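Long-range contact in extrinsic protein in photosystem II (Chaetoceros gracilis, PDB 4K7B), which is an extrinsic subunit of photosystem II in a marine centric diatom, probably helping to support the oxygen-evolving side of the complex: residues R13-V27 and Y83-L95. Numbering follows the deposited sequence. Where two conformers were deposited one is given.
With SO4 (sulfate ion), chain C.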
loop_
_atom_site.group_PDB
_atom_site.type_symbol
_atom_site.label_atom_id
_atom_site.label_comp_id
_atom_site.label_asym_id
_atom_site.label_seq_id
_atom_site.Cartn_x
_atom_site.Cartn_y
_atom_site.Cartn_z
ATOM N N ARG A 13 11.029 -0.405 -3.973
ATOM C CA ARG A 13 10.349 -1.321 -3.069
ATOM C C ARG A 13 10.289 -0.748 -1.657
ATOM O O ARG A 13 9.259 -0.797 -0.984
ATOM C CB ARG A 13 11.032 -2.698 -3.112
ATOM C CG ARG A 13 10.551 -3.700 -2.092
ATOM C CD ARG A 13 11.079 -5.108 -2.426
ATOM N NE ARG A 13 10.495 -5.587 -3.675
ATOM C CZ ARG A 13 9.306 -6.173 -3.764
ATOM N NH1 ARG A 13 8.582 -6.380 -2.668
ATOM N NH2 ARG A 13 8.843 -6.570 -4.948
ATOM N N GLY A 14 11.416 -0.172 -1.198
ATOM C CA GLY A 14 11.494 0.417 0.121
ATOM C C GLY A 14 10.588 1.626 0.264
ATOM O O GLY A 14 9.673 1.637 1.089
ATOM N N LEU A 15 10.835 2.652 -0.545
ATOM C CA LEU A 15 10.127 3.917 -0.367
ATOM C C LEU A 15 8.632 3.786 -0.685
ATOM O O LEU A 15 7.764 4.169 0.137
ATOM C CB LEU A 15 10.767 5.010 -1.218
ATOM C CG LEU A 15 12.180 5.419 -0.798
ATOM C CD1 LEU A 15 12.768 6.379 -1.823
ATOM C CD2 LEU A 15 12.144 6.047 0.593
ATOM N N TYR A 16 8.322 3.197 -1.840
ATOM C CA TYR A 16 6.918 3.158 -2.247
ATOM C C TYR A 16 6.188 2.037 -1.515
ATOM O O TYR A 16 5.022 2.199 -1.131
ATOM C CB TYR A 16 6.781 3.053 -3.769
ATOM C CG TYR A 16 7.428 4.236 -4.435
ATOM C CD1 TYR A 16 6.989 5.531 -4.152
ATOM C CD2 TYR A 16 8.499 4.079 -5.308
ATOM C CE1 TYR A 16 7.594 6.627 -4.724
ATOM C CE2 TYR A 16 9.113 5.171 -5.882
ATOM C CZ TYR A 16 8.651 6.440 -5.588
ATOM O OH TYR A 16 9.246 7.533 -6.156
ATOM N N GLY A 17 6.871 0.913 -1.295
ATOM C CA GLY A 17 6.276 -0.131 -0.494
ATOM C C GLY A 17 5.935 0.387 0.891
ATOM O O GLY A 17 4.877 0.050 1.423
ATOM N N ASP A 18 6.817 1.199 1.478
ATOM C CA ASP A 18 6.531 1.737 2.812
ATOM C C ASP A 18 5.358 2.720 2.773
ATOM O O ASP A 18 4.523 2.720 3.695
ATOM C CB ASP A 18 7.758 2.388 3.453
ATOM C CG ASP A 18 8.807 1.377 3.879
ATOM O OD1 ASP A 18 8.547 0.149 3.827
ATOM O OD2 ASP A 18 9.905 1.826 4.276
ATOM N N ARG A 19 5.282 3.540 1.722
ATOM C CA ARG A 19 4.106 4.416 1.584
ATOM C C ARG A 19 2.812 3.604 1.527
ATOM O O ARG A 19 1.784 3.983 2.118
ATOM C CB ARG A 19 4.235 5.331 0.361
ATOM C CG ARG A 19 5.245 6.450 0.560
ATOM C CD ARG A 19 5.482 7.308 -0.686
ATOM N NE ARG A 19 4.240 7.829 -1.273
ATOM C CZ ARG A 19 4.188 8.594 -2.367
ATOM N NH1 ARG A 19 5.307 8.940 -2.994
ATOM N NH2 ARG A 19 3.014 9.016 -2.847
ATOM N N ILE A 20 2.857 2.477 0.828
ATOM C CA ILE A 20 1.677 1.628 0.726
ATOM C C ILE A 20 1.346 0.938 2.061
ATOM O O ILE A 20 0.189 0.901 2.475
ATOM C CB ILE A 20 1.837 0.615 -0.432
ATOM C CG1 ILE A 20 1.892 1.381 -1.759
ATOM C CG2 ILE A 20 0.735 -0.422 -0.406
ATOM C CD1 ILE A 20 2.471 0.568 -2.907
ATOM N N ALA A 21 2.357 0.443 2.754
ATOM C CA ALA A 21 2.130 -0.210 4.033
ATOM C C ALA A 21 1.570 0.766 5.058
ATOM O O ALA A 21 0.783 0.377 5.924
ATOM C CB ALA A 21 3.432 -0.828 4.543
ATOM N N ALA A 22 1.983 2.029 4.958
ATOM C CA ALA A 22 1.549 3.052 5.905
ATOM C C ALA A 22 0.055 3.336 5.804
ATOM O O ALA A 22 -0.502 4.004 6.680
ATOM C CB ALA A 22 2.350 4.341 5.705
ATOM N N LEU A 23 -0.582 2.854 4.738
ATOM C CA LEU A 23 -2.026 3.032 4.575
ATOM C C LEU A 23 -2.874 2.138 5.482
ATOM O O LEU A 23 -4.094 2.228 5.430
ATOM C CB LEU A 23 -2.448 2.812 3.115
ATOM C CG LEU A 23 -1.929 3.874 2.150
ATOM C CD1 LEU A 23 -2.125 3.443 0.702
ATOM C CD2 LEU A 23 -2.613 5.198 2.422
ATOM N N LYS A 24 -2.256 1.298 6.300
ATOM C CA LYS A 24 -3.013 0.321 7.096
ATOM C C LYS A 24 -4.153 0.955 7.901
ATOM O O LYS A 24 -5.285 0.477 7.865
ATOM C CB LYS A 24 -2.085 -0.454 8.033
ATOM C CG LYS A 24 -2.809 -1.519 8.846
ATOM C CD LYS A 24 -1.834 -2.285 9.727
ATOM C CE LYS A 24 -2.559 -3.149 10.751
ATOM N NZ LYS A 24 -3.287 -2.323 11.759
ATOM N N ASP A 25 -3.853 2.037 8.616
ATOM C CA ASP A 25 -4.883 2.713 9.404
ATOM C C ASP A 25 -5.986 3.319 8.529
ATOM O O ASP A 25 -7.167 3.222 8.861
ATOM C CB ASP A 25 -4.260 3.778 10.307
ATOM C CG ASP A 25 -3.563 3.182 11.510
ATOM O OD1 ASP A 25 -4.125 2.260 12.140
ATOM O OD2 ASP A 25 -2.446 3.630 11.821
ATOM N N ALA A 26 -5.609 3.933 7.409
ATOM C CA ALA A 26 -6.609 4.489 6.497
ATOM C C ALA A 26 -7.537 3.394 5.984
ATOM O O ALA A 26 -8.748 3.575 5.905
ATOM C CB ALA A 26 -5.925 5.209 5.331
ATOM N N VAL A 27 -6.964 2.250 5.642
ATOM C CA VAL A 27 -7.747 1.124 5.177
ATOM C C VAL A 27 -8.700 0.645 6.274
ATOM O O VAL A 27 -9.887 0.414 6.017
ATOM C CB VAL A 27 -6.822 -0.014 4.716
ATOM C CG1 VAL A 27 -7.613 -1.289 4.486
ATOM C CG2 VAL A 27 -6.082 0.415 3.457
ATOM N N TYR A 83 -6.376 -4.700 -0.651
ATOM C CA TYR A 83 -5.143 -4.102 -0.143
ATOM C C TYR A 83 -4.207 -5.165 0.419
ATOM O O TYR A 83 -3.013 -5.212 0.090
ATOM C CB TYR A 83 -5.523 -3.078 0.929
ATOM C CG TYR A 83 -4.384 -2.486 1.725
ATOM C CD1 TYR A 83 -4.183 -2.857 3.052
ATOM C CD2 TYR A 83 -3.538 -1.534 1.171
ATOM C CE1 TYR A 83 -3.169 -2.305 3.803
ATOM C CE2 TYR A 83 -2.496 -0.979 1.923
ATOM C CZ TYR A 83 -2.329 -1.374 3.234
ATOM O OH TYR A 83 -1.321 -0.826 3.984
ATOM N N ASP A 84 -4.763 -6.026 1.273
ATOM C CA ASP A 84 -3.997 -7.126 1.836
ATOM C C ASP A 84 -3.504 -8.064 0.732
ATOM O O ASP A 84 -2.370 -8.541 0.786
ATOM C CB ASP A 84 -4.828 -7.914 2.853
ATOM C CG ASP A 84 -5.125 -7.124 4.116
ATOM O OD1 ASP A 84 -4.468 -6.083 4.357
ATOM O OD2 ASP A 84 -6.025 -7.554 4.874
ATOM N N ALA A 85 -4.341 -8.333 -0.263
ATOM C CA ALA A 85 -3.926 -9.215 -1.358
ATOM C C ALA A 85 -2.763 -8.618 -2.146
ATOM O O ALA A 85 -1.816 -9.328 -2.513
ATOM C CB ALA A 85 -5.099 -9.517 -2.285
ATOM N N TYR A 86 -2.833 -7.313 -2.393
ATOM C CA TYR A 86 -1.779 -6.606 -3.107
ATOM C C TYR A 86 -0.471 -6.659 -2.320
ATOM O O TYR A 86 0.596 -6.969 -2.866
ATOM C CB TYR A 86 -2.204 -5.156 -3.348
ATOM C CG TYR A 86 -1.149 -4.262 -3.959
ATOM C CD1 TYR A 86 -0.845 -4.335 -5.307
ATOM C CD2 TYR A 86 -0.468 -3.330 -3.185
ATOM C CE1 TYR A 86 0.108 -3.508 -5.873
ATOM C CE2 TYR A 86 0.497 -2.502 -3.741
ATOM C CZ TYR A 86 0.776 -2.596 -5.088
ATOM O OH TYR A 86 1.717 -1.778 -5.660
ATOM N N MET A 87 -0.546 -6.356 -1.030
ATOM C CA MET A 87 0.669 -6.425 -0.234
ATOM C C MET A 87 1.271 -7.815 -0.164
ATOM O O MET A 87 2.487 -7.975 -0.321
ATOM C CB MET A 87 0.444 -5.838 1.147
ATOM C CG MET A 87 0.385 -4.318 1.061
ATOM S SD MET A 87 0.153 -3.529 2.636
ATOM C CE MET A 87 1.544 -4.172 3.559
ATOM N N ALA A 88 0.430 -8.825 0.046
ATOM C CA ALA A 88 0.938 -10.189 0.161
ATOM C C ALA A 88 1.566 -10.649 -1.150
ATOM O O ALA A 88 2.640 -11.255 -1.154
ATOM C CB ALA A 88 -0.172 -11.132 0.576
ATOM N N ALA A 89 0.907 -10.343 -2.263
ATOM C CA ALA A 89 1.379 -10.812 -3.564
ATOM C C ALA A 89 2.683 -10.143 -3.969
ATOM O O ALA A 89 3.452 -10.687 -4.758
ATOM C CB ALA A 89 0.312 -10.580 -4.631
ATOM N N ASN A 90 2.929 -8.960 -3.427
ATOM C CA ASN A 90 4.098 -8.192 -3.822
ATOM C C ASN A 90 5.196 -8.113 -2.767
ATOM O O ASN A 90 6.158 -7.360 -2.918
ATOM C CB ASN A 90 3.665 -6.811 -4.296
ATOM C CG ASN A 90 2.915 -6.890 -5.601
ATOM O OD1 ASN A 90 3.514 -7.142 -6.640
ATOM N ND2 ASN A 90 1.598 -6.760 -5.542
ATOM N N GLU A 91 5.037 -8.914 -1.715
ATOM C CA GLU A 91 6.013 -8.993 -0.630
ATOM C C GLU A 91 6.253 -7.638 0.011
ATOM O O GLU A 91 7.382 -7.304 0.390
ATOM C CB GLU A 91 7.337 -9.618 -1.099
ATOM C CG GLU A 91 7.225 -11.084 -1.466
ATOM C CD GLU A 91 8.559 -11.800 -1.351
ATOM O OE1 GLU A 91 9.596 -11.190 -1.693
ATOM O OE2 GLU A 91 8.571 -12.967 -0.905
ATOM N N ILE A 92 5.192 -6.846 0.112
ATOM C CA ILE A 92 5.274 -5.604 0.865
ATOM C C ILE A 92 4.856 -5.937 2.278
ATOM O O ILE A 92 3.735 -6.387 2.512
ATOM C CB ILE A 92 4.345 -4.518 0.304
ATOM C CG1 ILE A 92 4.654 -4.253 -1.172
ATOM C CG2 ILE A 92 4.488 -3.243 1.120
ATOM C CD1 ILE A 92 3.629 -3.347 -1.850
ATOM N N ARG A 93 5.773 -5.748 3.221
ATOM C CA ARG A 93 5.517 -6.140 4.589
ATOM C C ARG A 93 4.828 -5.020 5.354
ATOM O O ARG A 93 5.083 -3.850 5.103
ATOM C CB ARG A 93 6.828 -6.556 5.257
ATOM C CG ARG A 93 7.440 -7.773 4.563
ATOM C CD ARG A 93 8.763 -8.204 5.162
ATOM N NE ARG A 93 9.130 -9.532 4.678
ATOM C CZ ARG A 93 9.760 -9.766 3.530
ATOM N NH1 ARG A 93 10.105 -8.755 2.743
ATOM N NH2 ARG A 93 10.046 -11.010 3.168
ATOM N N PRO A 94 3.918 -5.373 6.265
ATOM C CA PRO A 94 3.311 -4.329 7.090
ATOM C C PRO A 94 4.353 -3.631 7.953
ATOM O O PRO A 94 5.461 -4.139 8.141
ATOM C CB PRO A 94 2.325 -5.098 7.969
ATOM C CG PRO A 94 2.067 -6.376 7.232
ATOM C CD PRO A 94 3.352 -6.704 6.552
ATOM N N LEU A 95 4.018 -2.452 8.453
ATOM C CA LEU A 95 4.953 -1.731 9.307
ATOM C C LEU A 95 4.814 -2.187 10.771
ATOM O O LEU A 95 3.807 -2.770 11.150
ATOM C CB LEU A 95 4.803 -0.217 9.098
ATOM C CG LEU A 95 5.397 0.238 7.752
ATOM C CD1 LEU A 95 4.883 1.612 7.331
ATOM C CD2 LEU A 95 6.931 0.204 7.778
HETATM S S SO4 C . 4.043 12.001 -4.909
HETATM O O1 SO4 C . 5.312 11.365 -4.532
HETATM O O2 SO4 C . 3.798 13.165 -4.058
HETATM O O3 SO4 C . 4.139 12.425 -6.309
HETATM O O4 SO4 C . 2.923 11.068 -4.755
HETATM O O HOH W 1 9.414 -5.795 0.113
HETATM O O HOH W 2 1.431 -1.487 8.224
#
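The phenol of Y83 reaches from helix 76-89 to the break between helices 6-21 and 24-29, where its hydroxyl donates to I20 O (2.7 Å). With CG anti to the backbone N (chi1 171°), the ring projects as a knob among I20, A21, K24 and V27. I20 O lies in the ring plane at the edge and also accepts from L23 N, so two donors grip a carbonyl just before the A21-K24 type I turn. Replacing Y83 by an alanine would probably leave I20 O without its side-chain donor and open a gap beneath V27.

A second polar tie joins R13 to the other helix end. In one of its two conformers, NH1 donates almost straight to N90 O (2.6 Å, 173°), in both the guanidinium and the carbonyl plane, and a water links NH1 to E91 O. These carbonyls lie at the Schellman turn that ends helix 76-89, where I92 N returns to M87 O and E91 has positive phi; the cationic group probably suits this C-terminal end.

Apolar groups pack along the rest of the interface. V27 CG2 makes a CH-pi contact over the centre of the Y83 ring (3.7 Å to the centroid). I20 crosses Y86 at about a right angle, its CD1 meeting CE2 at the ring edge (3.7 Å). The I92 CG2 methyl rests on the carbonyl oxygen of G17 (3.3 Å to O), a glycine that brings the two backbones close. A21 CB packs against M87 CE and L95 CG (3.9 Å to the latter).

The two helix segments run nearly antiparallel at 154°, their axes no closer than 11.4 Å. Helices 6-21, 39-49, 54-73 and 76-89 are consistent with a four-helix bundle in this Psb31-family protein (PsbQ-like clan): F45 of helix 39-49 touches Y86 and I92, N46 takes the Y86 hydroxyl, and helix 54-73 packs on Y86.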